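Local coordinates for protein alanyl-tRNA synthetase (Aquifex aeolicus, PDB 3G98) that attaches alanine to its tRNA as the full-length enzyme, this C-terminal C-Ala fragment probably helping to bring editing and aminoacylation together on one tRNA, at residues A[21-25]-A[86-90]; A[24-28]-A[40-44]; A[51-55]-A[69-74]. One frame throughout, in Å; residues are numbered along the deposited sequence. Where two conformers were deposited one is given.

How the contacts relate
The three contacts layer helices onto one mixed sheet. Contacts 1 and 2 share Leu-24 and Arg-25 of helix 21-31, their centres about 6 Å apart: contact 1 reaches from that helix to strand 87-92, contact 2 to strand 38-46. Between these strands runs 49-56, the strand of contact 3, whose centre is about 9 Å from that of contact 1 and 10 Å from that of contact 2. Probable hydrogen bonds tie it to both neighbours: Ala-88 N to Ile-54 O at 2.9 Å, and Val-40 N to Gly-55 O at 2.7 Å. On the face covered by helix 21-31, Val-53 CG1 meets Ala-28 CB at 3.4 Å, while helix 66-76 covers the opposite face.

Contact 1 (A[21-25]-A[86-90]); sequences PEELR and DLAQG
Segment 21-25 (helical, phi/psi near -60/-40) opens helix 21-31 of a beta-alpha-beta unit and joins it, at the surface, to strand 87-92 of the same mixed sheet. Its N-to-C direction lies at 153° to that of strand 87-90; the axes come no closer than 10.1 Å, and the nearest CA pair, Arg-25 with Gln-89, is 7.4 Å apart. Across this ordinary helix-on-sheet spacing, the long side chains of Arg-25 and Gln-89 make the polar bridge. Asp-86 precedes the strand and forms a salt bridge with Arg-32. Leu-87 (phi/psi -158/120) points its CA-to-CB bond toward the helix in a tp rotamer, placing CD2 3.8 Å from Arg-25 NH2, over one face of the guanidinium. Its carbonyl accepts from a water at 2.7 Å (Leu-87 O to water 1), and that water takes a weak bond, also 2.7 Å, from Arg-25 NH2. Ala-88 points away, to Ala-66 and Ile-70 of helix 66-76, so strand alternation brings Gln-89 back toward helix 21-25. With chi1 and chi2 both t, Gln-89 spans two helix groups: NE2 donates to Pro-21 O (3.1 Å, 155°), and OE1 accepts from Arg-25 NH1 (3.1 Å, 155°), near the guanidinium plane. Arg-25 is itself extended, chi1 to chi3 all t, with chi4 at 87° turning that plane. Pro-21 O also receives the helical bond from Arg-25 N at 3.0 Å, and Gln-89 NE2 also bonds Asn-51 OD1. The contact is therefore mixed: one amide donates and accepts at once, the guanidinium edge meets a neutral oxygen instead of a carboxylate, and a leucine methyl covers its face.

Contact 2 (A[24-28]-A[40-44]); sequences LRNLA and VFIAS
Leu-24 begins the helical segment 24-28 and buries 80 Å² against strand 40-44, nearly equal to the 81 Å² of its main partner, Ile-42. The helix runs at 160° to the strand, nearly antiparallel, with axes 9.0 Å apart at closest approach; CA atoms pair as Leu-24 with Ala-43 (7.2 Å) and Ala-28 with Val-40 (6.1 Å). Backbone angles are helical in one segment (phi about -60°, psi about -45°) and extended in the other, where Val-40, Ile-42 and Ser-44 point toward the helix while Phe-41 and Ala-43 point away. In its tp rotamer, Leu-24 sets CD1 3.6 Å from Ile-42 CD1 and 3.8 Å from Ala-43 O, and its CD2 reaches Ser-44, 3.8 Å from N and 4.1 Å from CB. The Ser-44 hydroxyl is engaged elsewhere, with Val-19 O. Arg-25 and Asn-26 then turn their CA-to-CB bonds away from the strand. This is the helix-on-strand interface of a beta-alpha-beta crossover: helix 21-31 links the neighbouring parallel strands 9-17 and 38-46 and packs against the second of them, while Phe-41 on the reverse face meets helix 98-110. Leu-27 points sideways and adds a marginal touch, its CD2 3.9 Å from Ile-42 CD1. Ile-42, chi1 p and chi2 t, drives that same CD1 against the helix backbone, 3.4 Å from Leu-24 O and 3.7 Å from Ala-28 N, the two ends of a helical hydrogen bond (3.0 Å). Ala-28, small enough for the close approach here, rests its CB 3.9 Å from Ile-42 CD1 and 4.1 Å from Val-40 CG1.

Contact 3 (A[51-55]-A[69-74]); sequences NFVIG and VIREVG
Two large strand side chains, Phe-52 and Ile-54, leave a notch between them, and Ile-70 of helix segment 69-74 plugs it. The helix (phi/psi near -65/-37) crosses strand 51-55 at 146° between N-to-C directions, with axes 8.8 Å apart at closest; Ile-54 faces Ile-70 (CA to CA 6.3 Å), and Phe-52 faces Gly-74 (8.1 Å). The strand is extended (phi/psi -144/154 at Phe-52, -120/123 at Ile-54), and its alternation puts Phe-52 and Ile-54 toward the helix, while Val-53 points away, to Leu-24 and Ala-28 of helix 21-31. Although the CA-to-CB bond of Ile-70 is directed sideways, its tp rotamer swings CD1 inward, 3.5 Å from Phe-52 CD2 at the ring edge and 3.6 Å from Ile-54 CG1. It goes deep: Ile-70 CD1 lies 4.3 Å from Val-53 C, at the strand backbone between the two bumps. In return, Ile-54, in the mm rotamer, lays CD1 over the shallow groove between Val-69 and Val-73, one helical turn apart, 4.2 Å from Val-69 CG1 and 4.5 Å from Val-73 CG2. Phe-52 (chi1 p, chi2 -85°) reaches past Val-73, whose CG2 is 4.2 Å from Phe-52 CD2, into the hollow at Gly-74. There Phe-52 CZ comes to 3.4 Å of Gly-74 CA, the missing side chain letting the ring tip rest on the helix backbone. Leu-105 of helix 98-110 extends this buried apolar core by touching Ile-54 and Val-69. With helix 21-31 on the other face, this is the arrangement of an alpha-beta-alpha sandwich, here contributing to the core of a DHHA1-family domain.

Contact 1 (A[21-25]-A[86-90])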
# COMPACT_ATOMS: atom_id res chain seq x y z
N PRO A 21 4.20 12.81 1.64
CA PRO A 21 3.00 11.98 1.79
C PRO A 21 1.95 12.29 0.73
O PRO A 21 1.36 11.38 0.17
CB PRO A 21 2.46 12.40 3.16
CG PRO A 21 3.63 12.93 3.89
CD PRO A 21 4.54 13.54 2.88
N GLU A 22 1.72 13.57 0.45
CA GLU A 22 0.68 13.93 -0.52
C GLU A 22 1.09 13.52 -1.95
O GLU A 22 0.24 13.14 -2.77
CB GLU A 22 0.31 15.41 -0.43
CG GLU A 22 -0.63 15.72 0.76
CD GLU A 22 -1.96 14.98 0.67
OE1 GLU A 22 -2.58 14.98 -0.41
OE2 GLU A 22 -2.40 14.39 1.69
N GLU A 23 2.39 13.57 -2.21
CA GLU A 23 2.95 13.14 -3.49
C GLU A 23 2.86 11.62 -3.63
O GLU A 23 2.52 11.08 -4.69
CB GLU A 23 4.41 13.59 -3.60
CG GLU A 23 4.58 15.10 -3.78
CD GLU A 23 6.04 15.55 -3.74
OE1 GLU A 23 6.93 14.73 -3.41
OE2 GLU A 23 6.29 16.74 -4.03
N LEU A 24 3.17 10.92 -2.54
CA LEU A 24 3.06 9.48 -2.50
C LEU A 24 1.63 9.04 -2.80
O LEU A 24 1.40 8.12 -3.59
CB LEU A 24 3.50 8.98 -1.12
CG LEU A 24 3.73 7.49 -0.94
CD1 LEU A 24 4.98 7.08 -1.67
CD2 LEU A 24 3.83 7.19 0.56
N ARG A 25 0.67 9.70 -2.16
CA ARG A 25 -0.74 9.42 -2.38
C ARG A 25 -1.13 9.63 -3.84
O ARG A 25 -1.86 8.83 -4.42
CB ARG A 25 -1.60 10.33 -1.49
CG ARG A 25 -3.08 10.01 -1.51
CD ARG A 25 -3.90 11.14 -0.90
NE ARG A 25 -5.30 10.78 -0.88
CZ ARG A 25 -5.88 10.09 0.10
NH1 ARG A 25 -5.16 9.71 1.15
NH2 ARG A 25 -7.17 9.79 0.03
N ASP A 86 -10.98 2.23 -1.74
CA ASP A 86 -10.13 2.21 -2.93
C ASP A 86 -8.78 2.91 -2.73
O ASP A 86 -7.86 2.70 -3.53
CB ASP A 86 -10.85 2.79 -4.15
CG ASP A 86 -11.15 4.27 -4.00
OD1 ASP A 86 -11.78 4.66 -2.99
OD2 ASP A 86 -10.76 5.05 -4.90
N LEU A 87 -8.67 3.70 -1.67
CA LEU A 87 -7.46 4.46 -1.38
C LEU A 87 -7.36 4.84 0.10
O LEU A 87 -8.21 5.55 0.65
CB LEU A 87 -7.38 5.71 -2.26
CG LEU A 87 -6.07 6.50 -2.28
CD1 LEU A 87 -4.94 5.68 -2.90
CD2 LEU A 87 -6.23 7.82 -3.04
N ALA A 88 -6.29 4.38 0.74
CA ALA A 88 -6.08 4.63 2.17
C ALA A 88 -4.61 4.91 2.45
O ALA A 88 -3.74 4.56 1.66
CB ALA A 88 -6.56 3.43 2.98
N GLN A 89 -4.32 5.55 3.59
CA GLN A 89 -2.96 6.03 3.87
C GLN A 89 -2.70 6.04 5.37
O GLN A 89 -3.63 6.15 6.17
CB GLN A 89 -2.79 7.44 3.26
CG GLN A 89 -1.45 8.13 3.53
CD GLN A 89 -1.22 9.32 2.58
OE1 GLN A 89 -2.18 9.94 2.12
NE2 GLN A 89 0.04 9.61 2.28
N GLY A 90 -1.43 5.94 5.75
CA GLY A 90 -1.07 5.96 7.16
C GLY A 90 0.39 6.31 7.40
O GLY A 90 1.18 6.46 6.45
O HOH W 1 -9.16 8.06 0.73

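Contact 2 (A[24-28]-A[40-44])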
# COMPACT_ATOMS: atom_id res chain seq x y z
N LEU A 24 3.17 10.92 -2.54
CA LEU A 24 3.06 9.48 -2.50
C LEU A 24 1.63 9.04 -2.80
O LEU A 24 1.40 8.12 -3.59
CB LEU A 24 3.50 8.98 -1.12
CG LEU A 24 3.73 7.49 -0.94
CD1 LEU A 24 4.98 7.08 -1.67
CD2 LEU A 24 3.83 7.19 0.56
N ARG A 25 0.67 9.70 -2.16
CA ARG A 25 -0.74 9.42 -2.38
C ARG A 25 -1.13 9.63 -3.84
O ARG A 25 -1.86 8.83 -4.42
CB ARG A 25 -1.60 10.33 -1.49
CG ARG A 25 -3.08 10.01 -1.51
CD ARG A 25 -3.90 11.14 -0.90
NE ARG A 25 -5.30 10.78 -0.88
CZ ARG A 25 -5.88 10.09 0.10
NH1 ARG A 25 -5.16 9.71 1.15
NH2 ARG A 25 -7.17 9.79 0.03
N ASN A 26 -0.67 10.74 -4.41
CA ASN A 26 -1.00 11.05 -5.79
C ASN A 26 -0.41 10.00 -6.75
O ASN A 26 -1.06 9.60 -7.72
CB ASN A 26 -0.55 12.46 -6.15
CG ASN A 26 -1.38 13.54 -5.46
OD1 ASN A 26 -0.95 14.69 -5.35
ND2 ASN A 26 -2.57 13.17 -4.98
N LEU A 27 0.79 9.53 -6.44
CA LEU A 27 1.43 8.48 -7.24
C LEU A 27 0.65 7.17 -7.18
O LEU A 27 0.42 6.52 -8.21
CB LEU A 27 2.88 8.27 -6.79
CG LEU A 27 3.72 7.21 -7.51
CD1 LEU A 27 3.79 7.47 -9.02
CD2 LEU A 27 5.13 7.15 -6.93
N ALA A 28 0.24 6.78 -5.97
CA ALA A 28 -0.53 5.56 -5.80
C ALA A 28 -1.85 5.66 -6.55
O ALA A 28 -2.28 4.70 -7.19
CB ALA A 28 -0.78 5.29 -4.33
N VAL A 40 -1.80 -1.26 -5.25
CA VAL A 40 -0.56 -0.49 -5.14
C VAL A 40 -0.24 -0.30 -3.67
O VAL A 40 -1.06 0.21 -2.91
CB VAL A 40 -0.71 0.89 -5.81
CG1 VAL A 40 0.59 1.69 -5.70
CG2 VAL A 40 -1.16 0.73 -7.26
N PHE A 41 0.96 -0.72 -3.26
CA PHE A 41 1.40 -0.51 -1.89
C PHE A 41 2.74 0.18 -1.93
O PHE A 41 3.77 -0.45 -2.17
CB PHE A 41 1.46 -1.85 -1.14
CG PHE A 41 2.02 -1.76 0.26
CD1 PHE A 41 1.69 -0.70 1.12
CD2 PHE A 41 2.85 -2.76 0.74
CE1 PHE A 41 2.20 -0.65 2.42
CE2 PHE A 41 3.35 -2.72 2.04
CZ PHE A 41 3.03 -1.65 2.87
N ILE A 42 2.75 1.49 -1.73
CA ILE A 42 4.01 2.21 -1.79
C ILE A 42 4.22 2.98 -0.50
O ILE A 42 3.27 3.30 0.22
CB ILE A 42 4.12 3.15 -3.01
CG1 ILE A 42 3.01 4.20 -3.01
CG2 ILE A 42 4.13 2.33 -4.31
CD1 ILE A 42 3.10 5.20 -4.16
N ALA A 43 5.48 3.26 -0.21
CA ALA A 43 5.83 3.87 1.05
C ALA A 43 6.96 4.87 0.82
O ALA A 43 7.66 4.80 -0.20
CB ALA A 43 6.25 2.82 2.04
N SER A 44 7.12 5.78 1.77
CA SER A 44 8.21 6.74 1.73
C SER A 44 8.88 6.77 3.09
O SER A 44 8.23 6.99 4.11
CB SER A 44 7.69 8.14 1.41
OG SER A 44 8.74 9.09 1.51

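Contact 3 (A[51-55]-A[69-74])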
# COMPACT_ATOMS: atom_id res chain seq x y z
N ASN A 51 5.79 6.69 5.81
CA ASN A 51 4.42 6.96 5.40
C ASN A 51 4.08 5.98 4.30
O ASN A 51 4.93 5.66 3.48
CB ASN A 51 4.31 8.41 4.90
CG ASN A 51 2.88 8.80 4.55
OD1 ASN A 51 2.37 8.44 3.49
ND2 ASN A 51 2.23 9.55 5.43
N PHE A 52 2.84 5.49 4.28
CA PHE A 52 2.48 4.46 3.33
C PHE A 52 1.05 4.61 2.81
O PHE A 52 0.18 5.16 3.48
CB PHE A 52 2.72 3.07 3.93
CG PHE A 52 2.12 2.88 5.28
CD1 PHE A 52 2.82 3.28 6.43
CD2 PHE A 52 0.84 2.35 5.43
CE1 PHE A 52 2.27 3.13 7.68
CE2 PHE A 52 0.28 2.20 6.69
CZ PHE A 52 0.99 2.59 7.82
N VAL A 53 0.83 4.10 1.60
CA VAL A 53 -0.45 4.22 0.93
C VAL A 53 -0.82 2.89 0.28
O VAL A 53 0.04 2.19 -0.26
CB VAL A 53 -0.39 5.28 -0.19
CG1 VAL A 53 -1.68 5.28 -1.02
CG2 VAL A 53 -0.10 6.68 0.39
N ILE A 54 -2.10 2.57 0.32
CA ILE A 54 -2.66 1.46 -0.44
C ILE A 54 -3.71 2.04 -1.36
O ILE A 54 -4.64 2.71 -0.91
CB ILE A 54 -3.32 0.40 0.47
CG1 ILE A 54 -2.30 -0.21 1.44
CG2 ILE A 54 -3.97 -0.70 -0.37
CD1 ILE A 54 -1.55 -1.37 0.87
N GLY A 55 -3.54 1.81 -2.66
CA GLY A 55 -4.56 2.20 -3.64
C GLY A 55 -4.93 0.97 -4.45
O GLY A 55 -4.06 0.18 -4.80
N VAL A 69 -6.99 -3.28 4.76
CA VAL A 69 -5.62 -3.64 4.45
C VAL A 69 -4.60 -2.61 4.96
O VAL A 69 -3.50 -2.97 5.36
CB VAL A 69 -5.45 -3.84 2.94
CG1 VAL A 69 -4.03 -4.23 2.61
CG2 VAL A 69 -6.42 -4.90 2.46
N ILE A 70 -4.97 -1.34 4.95
CA ILE A 70 -4.04 -0.30 5.40
C ILE A 70 -3.71 -0.52 6.87
O ILE A 70 -2.59 -0.35 7.30
CB ILE A 70 -4.58 1.12 5.15
CG1 ILE A 70 -3.47 2.17 5.28
CG2 ILE A 70 -5.75 1.44 6.08
CD1 ILE A 70 -2.45 2.15 4.15
N ARG A 71 -4.71 -0.94 7.64
CA ARG A 71 -4.50 -1.17 9.06
C ARG A 71 -3.65 -2.41 9.34
O ARG A 71 -2.90 -2.44 10.32
CB ARG A 71 -5.85 -1.29 9.78
CG ARG A 71 -6.60 0.03 9.86
CD ARG A 71 -8.02 -0.19 10.35
NE ARG A 71 -8.64 1.06 10.75
CZ ARG A 71 -9.31 1.86 9.94
NH1 ARG A 71 -9.85 2.99 10.40
NH2 ARG A 71 -9.44 1.54 8.65
N GLU A 72 -3.77 -3.42 8.48
CA GLU A 72 -2.96 -4.64 8.61
C GLU A 72 -1.47 -4.40 8.33
O GLU A 72 -0.62 -4.80 9.12
CB GLU A 72 -3.53 -5.76 7.74
CG GLU A 72 -4.94 -6.18 8.18
CD GLU A 72 -5.62 -7.17 7.25
OE1 GLU A 72 -6.05 -6.76 6.15
OE2 GLU A 72 -5.74 -8.35 7.62
N VAL A 73 -1.16 -3.77 7.20
CA VAL A 73 0.23 -3.40 6.94
C VAL A 73 0.71 -2.32 7.91
O VAL A 73 1.88 -2.30 8.33
CB VAL A 73 0.48 -2.97 5.46
CG1 VAL A 73 0.07 -4.09 4.51
CG2 VAL A 73 -0.23 -1.66 5.12
N GLY A 74 -0.21 -1.43 8.30
CA GLY A 74 0.10 -0.40 9.29
C GLY A 74 0.60 -0.98 10.60
O GLY A 74 1.57 -0.48 11.19